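Local coordinates for protein PES4 (Saccharomyces cerevisiae S288C, PDB 6EZ7) that probably binds RNA, including poly(A), poly(U) and mRNA 3'-untranslated regions, through RNA recognition motifs of which this chain is the third, at residues I28-L33 / F45-N50. Sequence-based numbering, arbitrary orientation.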
loop_
_atom_site.group_PDB
_atom_site.type_symbol
_atom_site.label_atom_id
_atom_site.label_comp_id
_atom_site.label_asym_id
_atom_site.label_seq_id
_atom_site.Cartn_x
_atom_site.Cartn_y
_atom_site.Cartn_z
ATOM N N ILE A 28 -9.375 1.295 6.583
ATOM C CA ILE A 28 -8.364 0.257 6.458
ATOM C C ILE A 28 -8.579 -0.849 7.486
ATOM O O ILE A 28 -8.703 -0.584 8.683
ATOM C CB ILE A 28 -6.950 0.837 6.616
ATOM C CG1 ILE A 28 -6.607 1.714 5.411
ATOM C CG2 ILE A 28 -5.933 -0.282 6.754
ATOM C CD1 ILE A 28 -5.313 2.490 5.560
ATOM N N LYS A 29 -8.622 -2.089 7.011
ATOM C CA LYS A 29 -8.817 -3.238 7.886
ATOM C C LYS A 29 -7.525 -3.610 8.608
ATOM O O LYS A 29 -7.517 -3.800 9.826
ATOM C CB LYS A 29 -9.338 -4.434 7.085
ATOM C CG LYS A 29 -9.921 -5.547 7.936
ATOM C CD LYS A 29 -10.510 -6.654 7.075
ATOM C CE LYS A 29 -9.615 -7.884 7.068
ATOM N NZ LYS A 29 -10.382 -9.127 6.768
ATOM N N SER A 30 -6.434 -3.707 7.856
ATOM C CA SER A 30 -5.148 -4.074 8.435
ATOM C C SER A 30 -3.987 -3.539 7.608
ATOM O O SER A 30 -4.118 -3.311 6.405
ATOM C CB SER A 30 -5.035 -5.594 8.574
ATOM O OG SER A 30 -5.134 -6.234 7.314
ATOM N N ILE A 31 -2.855 -3.337 8.275
ATOM C CA ILE A 31 -1.633 -2.855 7.643
ATOM C C ILE A 31 -0.430 -3.660 8.091
ATOM O O ILE A 31 -0.260 -3.929 9.280
ATOM C CB ILE A 31 -1.343 -1.374 7.979
ATOM C CG1 ILE A 31 -2.494 -0.472 7.561
ATOM C CG2 ILE A 31 -0.053 -0.906 7.312
ATOM C CD1 ILE A 31 -2.174 0.990 7.722
ATOM N N TYR A 32 0.408 -4.046 7.140
ATOM C CA TYR A 32 1.743 -4.498 7.479
ATOM C C TYR A 32 2.749 -3.531 6.875
ATOM O O TYR A 32 2.672 -3.213 5.696
ATOM C CB TYR A 32 2.012 -5.919 6.979
ATOM C CG TYR A 32 3.454 -6.321 7.189
ATOM C CD1 TYR A 32 3.921 -6.646 8.456
ATOM C CD2 TYR A 32 4.354 -6.345 6.134
ATOM C CE1 TYR A 32 5.235 -6.996 8.665
ATOM C CE2 TYR A 32 5.678 -6.695 6.336
ATOM C CZ TYR A 32 6.111 -7.019 7.605
ATOM O OH TYR A 32 7.424 -7.371 7.824
ATOM N N LEU A 33 3.683 -3.050 7.686
ATOM C CA LEU A 33 4.776 -2.242 7.164
ATOM C C LEU A 33 6.093 -2.941 7.475
ATOM O O LEU A 33 6.421 -3.182 8.641
ATOM C CB LEU A 33 4.745 -0.836 7.757
ATOM C CG LEU A 33 5.855 0.109 7.298
ATOM C CD1 LEU A 33 5.787 0.371 5.799
ATOM C CD2 LEU A 33 5.792 1.405 8.088
ATOM N N PHE A 45 1.737 -3.730 3.058
ATOM C CA PHE A 45 0.629 -4.564 2.632
ATOM C C PHE A 45 -0.612 -4.058 3.343
ATOM O O PHE A 45 -0.713 -4.149 4.567
ATOM C CB PHE A 45 0.917 -6.033 2.953
ATOM C CG PHE A 45 -0.185 -6.977 2.566
ATOM C CD1 PHE A 45 -0.511 -7.182 1.238
ATOM C CD2 PHE A 45 -0.870 -7.690 3.536
ATOM C CE1 PHE A 45 -1.517 -8.066 0.886
ATOM C CE2 PHE A 45 -1.877 -8.572 3.190
ATOM C CZ PHE A 45 -2.199 -8.759 1.863
ATOM N N VAL A 46 -1.537 -3.493 2.577
ATOM C CA VAL A 46 -2.716 -2.852 3.146
ATOM C C VAL A 46 -3.987 -3.556 2.719
ATOM O O VAL A 46 -4.210 -3.794 1.529
ATOM C CB VAL A 46 -2.800 -1.372 2.743
ATOM C CG1 VAL A 46 -4.086 -0.743 3.270
ATOM C CG2 VAL A 46 -1.593 -0.627 3.265
ATOM N N THR A 47 -4.820 -3.883 3.698
ATOM C CA THR A 47 -6.098 -4.516 3.427
ATOM C C THR A 47 -7.246 -3.585 3.803
ATOM O O THR A 47 -7.328 -3.102 4.930
ATOM C CB THR A 47 -6.238 -5.842 4.184
ATOM O OG1 THR A 47 -5.205 -6.738 3.757
ATOM C CG2 THR A 47 -7.588 -6.474 3.894
ATOM N N TYR A 48 -8.127 -3.335 2.843
ATOM C CA TYR A 48 -9.279 -2.474 3.063
ATOM C C TYR A 48 -10.494 -3.267 3.523
ATOM O O TYR A 48 -10.649 -4.436 3.173
ATOM C CB TYR A 48 -9.608 -1.699 1.786
ATOM C CG TYR A 48 -8.637 -0.571 1.533
ATOM C CD1 TYR A 48 -8.827 0.671 2.121
ATOM C CD2 TYR A 48 -7.523 -0.752 0.725
ATOM C CE1 TYR A 48 -7.939 1.706 1.907
ATOM C CE2 TYR A 48 -6.627 0.281 0.500
ATOM C CZ TYR A 48 -6.844 1.508 1.092
ATOM O OH TYR A 48 -5.960 2.539 0.875
ATOM N N LYS A 49 -11.351 -2.629 4.312
ATOM C CA LYS A 49 -12.603 -3.253 4.718
ATOM C C LYS A 49 -13.501 -3.437 3.501
ATOM O O LYS A 49 -14.083 -4.503 3.301
ATOM C CB LYS A 49 -13.310 -2.419 5.788
ATOM C CG LYS A 49 -12.513 -2.280 7.080
ATOM C CD LYS A 49 -13.368 -1.737 8.216
ATOM C CE LYS A 49 -12.593 -1.712 9.525
ATOM N NZ LYS A 49 -13.335 -0.996 10.599
ATOM N N ASN A 50 -13.592 -2.392 2.683
ATOM C CA ASN A 50 -14.412 -2.425 1.480
ATOM C C ASN A 50 -13.557 -2.635 0.238
ATOM O O ASN A 50 -12.621 -1.877 -0.017
ATOM C CB ASN A 50 -15.223 -1.135 1.355
ATOM C CG ASN A 50 -16.117 -0.894 2.555
ATOM O OD1 ASN A 50 -16.872 -1.776 2.967
ATOM N ND2 ASN A 50 -16.029 0.301 3.130
HETATM O O HOH W 1 -2.584 -5.873 5.603
#
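A classic beta bulge, at which Lys29 and Ser30 both face Thr47, marks the antiparallel hairpin of strands 28-33 and 42-48 in this RNA recognition motif domain. The carbonyl Thr47 O takes two donors: Lys29 N at 2.7 Å, bent to 136° at the hydrogen, and Ser30 N at 3.1 Å, straighter at 161°. Lys29 has helix-like backbone angles, and across it the register slips by one residue, from Ile28 opposite Tyr48 to Ser30 opposite Thr47. Thr47 N returns an almost straight bond to Ser30 O, and a reciprocal backbone pair joins Tyr32 to Phe45.

On the face carrying Ser30, Tyr32, Phe45 and Thr47, Ser30 OG packs against Thr47 CB at 3.3 Å. A water donates to Phe45 O at 2.7 Å and also bonds Ser30 OG, tying hydroxyl to backbone; its link to Thr47 OG1 is weak; that hydroxyl also bonds Ser3 OG. At the bulge itself, Lys29 CE runs alongside Thr47 CG2, 4.0 Å away.

The other face is largely apolar. Ile28 CG2, anti to its backbone N (CG1 has chi1 -69°), meets Val46 CG1 at 4.0 Å, the two side chains crossing at about a right angle, while its CG1 approaches Tyr48 CE1 obliquely at 3.7 Å. An alanine in place of Ile28 would probably open a gap between Val46 and the Tyr48 ring, taking from that ring one of its aliphatic neighbours.

Helix 15-22 covers this side: Phe22 meets Ile28, Ile18 touches Ile31 and Val46, and Phe22 O bonds Tyr48 OH. Helix 51-61 packs on Tyr48 too. Strand 28-33 is an outermost strand of the sheet, whereas strand 42-48 continues it inward to strand 3-9.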